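Penicillin-binding protein (Bacillus halodurans, PDB 3TG9) probably binds penicillin-like beta-lactams and may act as a serine hydrolase or peptidase of the beta-lactamase family. Local coordinates at residues B[20-24]-B[327-331]; B[237-241]-B[298-302]. All blocks are in the same frame, centred on the assembly; numbering follows the deposited sequence.

Overall arrangement
Both contacts lie on one antiparallel sheet, on opposite faces of it, with centres about 11 Å apart. Contact 1 sets helix 320-330, at the end of the modelled chain, against strand 18-24 near its beginning; contact 2 sets helix 234-245 against strand 296-303. Strand 308-314 runs between these two strands in the sheet. Both segments of contact 2 fall between those of contact 1 along the chain. The two also meet directly, through L21 and K23 of the first strand packing on M238. Together they describe the layering expected of a serine beta-lactamase or penicillin-binding protein: terminal helices on one side, the helical region on the other.

Contact 1. Residues B[20-24]-B[327-331]; sequences ALMKK and IEALF
M22 pushes its terminal methyl between the side chains of I327, L330 and F331, where CE overlaps all three at once. It lies 3.4 Å from I327 CG2, tighter than carbons usually pack. On the L330 side, CE sits 3.6 Å from CB, with CD2 a little further off, and F331 CE2 is 3.4 Å from the same methyl. The bend at the far end of the methionine, chi3 -88°, is what turns CE toward the helix. The sulfur takes part too: M22 SD stands 5.3 Å from the centre of the F331 ring in a Met-aromatic contact, approaching obliquely, 35° off the ring normal. Further along the chain from the methionine, K23 O meets the F331 ring at its edge, close to the ring plane, 3.9 Å from CZ. The aliphatic part of K24 runs alongside this ring, with CG 4.1 Å from CE1.

This is the sheet face that carries the terminal helices in the serine beta-lactamase fold. Helix 320-330 lies beside helix 7-13, and I327 and L330 both touch I10 there. Alternation along the strand sends L21 and K23 to the other face, where both pack on M238 of helix 234-245; the amine of K23 bonds to D27 O.

At the other end of the contact, A20 CB touches I327 CD1 at 4.0 Å. I327 divides its branches between two strand residues: CG1 stands anti to the carbonyl carbon (chi1 -64°) and carries CD1 toward A20, while CG2 meets M22. F331, the last modelled residue, also brings its ring against that of Y303.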
loop_
_atom_site.group_PDB
_atom_site.type_symbol
_atom_site.label_atom_id
_atom_site.label_comp_id
_atom_site.label_asym_id
_atom_site.label_seq_id
_atom_site.Cartn_x
_atom_site.Cartn_y
_atom_site.Cartn_z
ATOM N N ALA B 20 -17.521 2.981 -17.736
ATOM C CA ALA B 20 -17.450 3.221 -19.179
ATOM C C ALA B 20 -18.226 4.473 -19.567
ATOM O O ALA B 20 -19.186 4.849 -18.896
ATOM C CB ALA B 20 -17.966 2.013 -19.949
ATOM N N LEU B 21 -17.804 5.120 -20.649
ATOM C CA LEU B 21 -18.474 6.314 -21.155
ATOM C C LEU B 21 -18.527 6.301 -22.686
ATOM O O LEU B 21 -17.596 5.832 -23.351
ATOM C CB LEU B 21 -17.770 7.580 -20.652
ATOM C CG LEU B 21 -18.170 8.949 -21.210
ATOM C CD1 LEU B 21 -17.772 10.043 -20.255
ATOM C CD2 LEU B 21 -17.536 9.203 -22.564
ATOM N N MET B 22 -19.623 6.812 -23.241
ATOM C CA MET B 22 -19.744 6.984 -24.695
ATOM C C MET B 22 -20.431 8.296 -25.035
ATOM O O MET B 22 -21.486 8.606 -24.494
ATOM C CB MET B 22 -20.538 5.848 -25.327
ATOM C CG MET B 22 -21.314 6.305 -26.542
ATOM S SD MET B 22 -22.549 5.116 -27.077
ATOM C CE MET B 22 -21.580 4.099 -28.179
ATOM N N LYS B 23 -19.829 9.066 -25.927
ATOM C CA LYS B 23 -20.426 10.324 -26.339
ATOM C C LYS B 23 -20.457 10.443 -27.860
ATOM O O LYS B 23 -19.440 10.226 -28.527
ATOM C CB LYS B 23 -19.679 11.502 -25.723
ATOM C CG LYS B 23 -19.837 12.791 -26.492
ATOM C CD LYS B 23 -19.721 13.998 -25.587
ATOM C CE LYS B 23 -19.760 15.275 -26.390
ATOM N NZ LYS B 23 -20.635 16.291 -25.759
ATOM N N LYS B 24 -21.631 10.776 -28.396
ATOM C CA LYS B 24 -21.812 10.924 -29.841
ATOM C C LYS B 24 -21.931 12.385 -30.249
ATOM O O LYS B 24 -22.979 13.001 -30.093
ATOM C CB LYS B 24 -23.039 10.138 -30.318
ATOM C CG LYS B 24 -23.038 8.685 -29.867
ATOM C CD LYS B 24 -23.781 7.773 -30.840
ATOM C CE LYS B 24 -25.271 7.695 -30.536
ATOM N NZ LYS B 24 -25.940 6.634 -31.351
ATOM N N ILE B 327 -18.872 -1.360 -27.441
ATOM C CA ILE B 327 -19.386 0.003 -27.495
ATOM C C ILE B 327 -19.175 0.645 -28.861
ATOM O O ILE B 327 -20.058 1.337 -29.366
ATOM C CB ILE B 327 -18.723 0.914 -26.438
ATOM C CG1 ILE B 327 -19.062 0.454 -25.015
ATOM C CG2 ILE B 327 -19.141 2.358 -26.648
ATOM C CD1 ILE B 327 -18.442 1.335 -23.913
ATOM N N GLU B 328 -18.004 0.443 -29.457
ATOM C CA GLU B 328 -17.728 1.084 -30.731
ATOM C C GLU B 328 -18.591 0.457 -31.824
ATOM O O GLU B 328 -18.844 1.076 -32.862
ATOM C CB GLU B 328 -16.232 1.065 -31.065
ATOM C CG GLU B 328 -15.607 -0.302 -31.159
ATOM C CD GLU B 328 -14.134 -0.221 -31.537
ATOM O OE1 GLU B 328 -13.491 0.817 -31.263
ATOM O OE2 GLU B 328 -13.615 -1.197 -32.112
ATOM N N ALA B 329 -19.046 -0.767 -31.568
ATOM C CA ALA B 329 -20.040 -1.420 -32.406
ATOM C C ALA B 329 -21.324 -0.601 -32.451
ATOM O O ALA B 329 -21.853 -0.319 -33.534
ATOM C CB ALA B 329 -20.334 -2.816 -31.870
ATOM N N LEU B 330 -21.816 -0.222 -31.271
ATOM C CA LEU B 330 -22.990 0.643 -31.149
ATOM C C LEU B 330 -22.947 1.808 -32.136
ATOM O O LEU B 330 -23.968 2.199 -32.699
ATOM C CB LEU B 330 -23.110 1.177 -29.721
ATOM C CG LEU B 330 -23.978 0.403 -28.721
ATOM C CD1 LEU B 330 -23.811 -1.106 -28.847
ATOM C CD2 LEU B 330 -23.678 0.877 -27.306
ATOM N N PHE B 331 -21.763 2.374 -32.333
ATOM C CA PHE B 331 -21.576 3.398 -33.354
ATOM C C PHE B 331 -21.958 2.843 -34.732
ATOM O O PHE B 331 -22.074 3.576 -35.715
ATOM C CB PHE B 331 -20.121 3.871 -33.363
ATOM C CG PHE B 331 -19.802 4.884 -32.298
ATOM C CD1 PHE B 331 -19.958 6.240 -32.544
ATOM C CD2 PHE B 331 -19.352 4.483 -31.051
ATOM C CE1 PHE B 331 -19.663 7.179 -31.567
ATOM C CE2 PHE B 331 -19.054 5.420 -30.071
ATOM C CZ PHE B 331 -19.211 6.767 -30.329
#

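Contact 2. Residues B[237-241]-B[298-302]; sequences MMKLW and FHSAF
The W241 indole has strand 296-303 over one face: A301 C lies above it, offset toward the rim, and F302 CB makes a CH-pi contact with the six-membered ring, 4.0 Å from its centre and 26° off the normal. At the indole edge comes S300. Its OG accepts the NE1-H at 3.0 Å, with an angle of 158° at the hydrogen, and lies almost in the ring plane. OG is carried toward the helix with chi1 -161°, anti to the backbone N. The same hydroxyl bonds to V310 O on the adjacent strand, so this buried polar atom has two partners, which should fix its rotation and help hold the indole in place.

The F298 ring meets M237 edge-on. M237 CG lies near the ring plane, 3.9 Å from CZ, and SD is also at the edge, 5.3 Å from the ring centre, a Met-aromatic contact. M237 CG approaches S300 OG at 3.5 Å, so the methionine touches both the serine and the phenylalanine.

The helix axis passes 9.3 Å from the strand axis. M237 and W241 reach helix 58-70 as well, touching F60 and L59. Helix 234-245 packs against both the central sheet and helix 58-70, which begins at the lysine of a putative SxxK motif, consistent with the serine beta-lactamase and penicillin-binding protein fold.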
loop_
_atom_site.group_PDB
_atom_site.type_symbol
_atom_site.label_atom_id
_atom_site.label_comp_id
_atom_site.label_asym_id
_atom_site.label_seq_id
_atom_site.Cartn_x
_atom_site.Cartn_y
_atom_site.Cartn_z
ATOM N N MET B 237 -11.662 12.102 -18.944
ATOM C CA MET B 237 -10.981 11.592 -20.138
ATOM C C MET B 237 -11.736 12.065 -21.373
ATOM O O MET B 237 -11.134 12.452 -22.375
ATOM C CB MET B 237 -10.851 10.067 -20.149
ATOM C CG MET B 237 -9.954 9.558 -21.294
ATOM S SD MET B 237 -8.252 10.148 -21.106
ATOM C CE MET B 237 -7.606 9.992 -22.782
ATOM N N MET B 238 -13.058 12.053 -21.287
ATOM C CA MET B 238 -13.875 12.628 -22.347
ATOM C C MET B 238 -13.479 14.085 -22.575
ATOM O O MET B 238 -13.262 14.509 -23.699
ATOM C CB MET B 238 -15.351 12.544 -21.978
ATOM C CG MET B 238 -16.284 13.116 -23.041
ATOM S SD MET B 238 -17.874 13.576 -22.356
ATOM C CE MET B 238 -17.502 15.219 -21.747
ATOM N N LYS B 239 -13.383 14.857 -21.505
ATOM C CA LYS B 239 -12.997 16.260 -21.631
ATOM C C LYS B 239 -11.612 16.413 -22.238
ATOM O O LYS B 239 -11.317 17.430 -22.862
ATOM C CB LYS B 239 -13.021 16.968 -20.272
ATOM C CG LYS B 239 -14.405 17.139 -19.661
ATOM C CD LYS B 239 -14.326 17.964 -18.377
ATOM C CE LYS B 239 -15.597 17.838 -17.547
ATOM N NZ LYS B 239 -16.827 17.849 -18.400
ATOM N N LEU B 240 -10.743 15.427 -22.024
ATOM C CA LEU B 240 -9.387 15.533 -22.548
ATOM C C LEU B 240 -9.363 15.412 -24.077
ATOM O O LEU B 240 -8.652 16.153 -24.759
ATOM C CB LEU B 240 -8.440 14.511 -21.904
ATOM C CG LEU B 240 -7.072 14.622 -22.590
ATOM C CD1 LEU B 240 -5.913 14.725 -21.647
ATOM C CD2 LEU B 240 -6.875 13.514 -23.633
ATOM N N TRP B 241 -10.135 14.470 -24.608
ATOM C CA TRP B 241 -10.260 14.313 -26.054
ATOM C C TRP B 241 -10.878 15.574 -26.673
ATOM O O TRP B 241 -10.385 16.101 -27.672
ATOM C CB TRP B 241 -11.141 13.106 -26.377
ATOM C CG TRP B 241 -10.475 11.766 -26.238
ATOM C CD1 TRP B 241 -10.805 10.772 -25.357
ATOM C CD2 TRP B 241 -9.379 11.261 -27.017
ATOM N NE1 TRP B 241 -9.976 9.683 -25.534
ATOM C CE2 TRP B 241 -9.095 9.957 -26.548
ATOM C CE3 TRP B 241 -8.610 11.787 -28.059
ATOM C CZ2 TRP B 241 -8.080 9.170 -27.095
ATOM C CZ3 TRP B 241 -7.605 11.006 -28.601
ATOM C CH2 TRP B 241 -7.347 9.708 -28.117
ATOM N N PHE B 298 -7.532 -0.078 -19.339
ATOM C CA PHE B 298 -8.022 1.202 -19.817
ATOM C C PHE B 298 -7.998 1.223 -21.342
ATOM O O PHE B 298 -7.006 0.847 -21.949
ATOM C CB PHE B 298 -7.120 2.310 -19.276
ATOM C CG PHE B 298 -7.451 3.690 -19.786
ATOM C CD1 PHE B 298 -8.597 4.354 -19.357
ATOM C CD2 PHE B 298 -6.601 4.337 -20.676
ATOM C CE1 PHE B 298 -8.888 5.634 -19.795
ATOM C CE2 PHE B 298 -6.882 5.612 -21.113
ATOM C CZ PHE B 298 -8.035 6.261 -20.677
ATOM N N HIS B 299 -9.100 1.648 -21.946
ATOM C CA HIS B 299 -9.146 1.885 -23.389
ATOM C C HIS B 299 -9.947 3.134 -23.619
ATOM O O HIS B 299 -11.013 3.301 -23.038
ATOM C CB HIS B 299 -9.810 0.731 -24.141
ATOM C CG HIS B 299 -8.871 -0.373 -24.499
ATOM N ND1 HIS B 299 -8.758 -1.529 -23.759
ATOM C CD2 HIS B 299 -7.991 -0.497 -25.523
ATOM C CE1 HIS B 299 -7.849 -2.316 -24.303
ATOM N NE2 HIS B 299 -7.369 -1.711 -25.377
ATOM N N SER B 300 -9.433 4.020 -24.457
ATOM C CA SER B 300 -10.167 5.230 -24.783
ATOM C C SER B 300 -9.858 5.657 -26.212
ATOM O O SER B 300 -8.746 5.448 -26.700
ATOM C CB SER B 300 -9.822 6.341 -23.797
ATOM O OG SER B 300 -10.806 7.352 -23.815
ATOM N N ALA B 301 -10.843 6.261 -26.876
ATOM C CA ALA B 301 -10.714 6.564 -28.290
ATOM C C ALA B 301 -11.572 7.735 -28.731
ATOM O O ALA B 301 -12.607 8.029 -28.133
ATOM C CB ALA B 301 -11.048 5.334 -29.117
ATOM N N PHE B 302 -11.121 8.402 -29.786
ATOM C CA PHE B 302 -11.898 9.432 -30.453
ATOM C C PHE B 302 -12.121 8.992 -31.898
ATOM O O PHE B 302 -11.171 8.709 -32.628
ATOM C CB PHE B 302 -11.158 10.763 -30.419
ATOM C CG PHE B 302 -11.885 11.877 -31.115
ATOM C CD1 PHE B 302 -11.628 12.166 -32.443
ATOM C CD2 PHE B 302 -12.824 12.641 -30.438
ATOM C CE1 PHE B 302 -12.301 13.197 -33.088
ATOM C CE2 PHE B 302 -13.500 13.675 -31.077
ATOM C CZ PHE B 302 -13.240 13.950 -32.400
#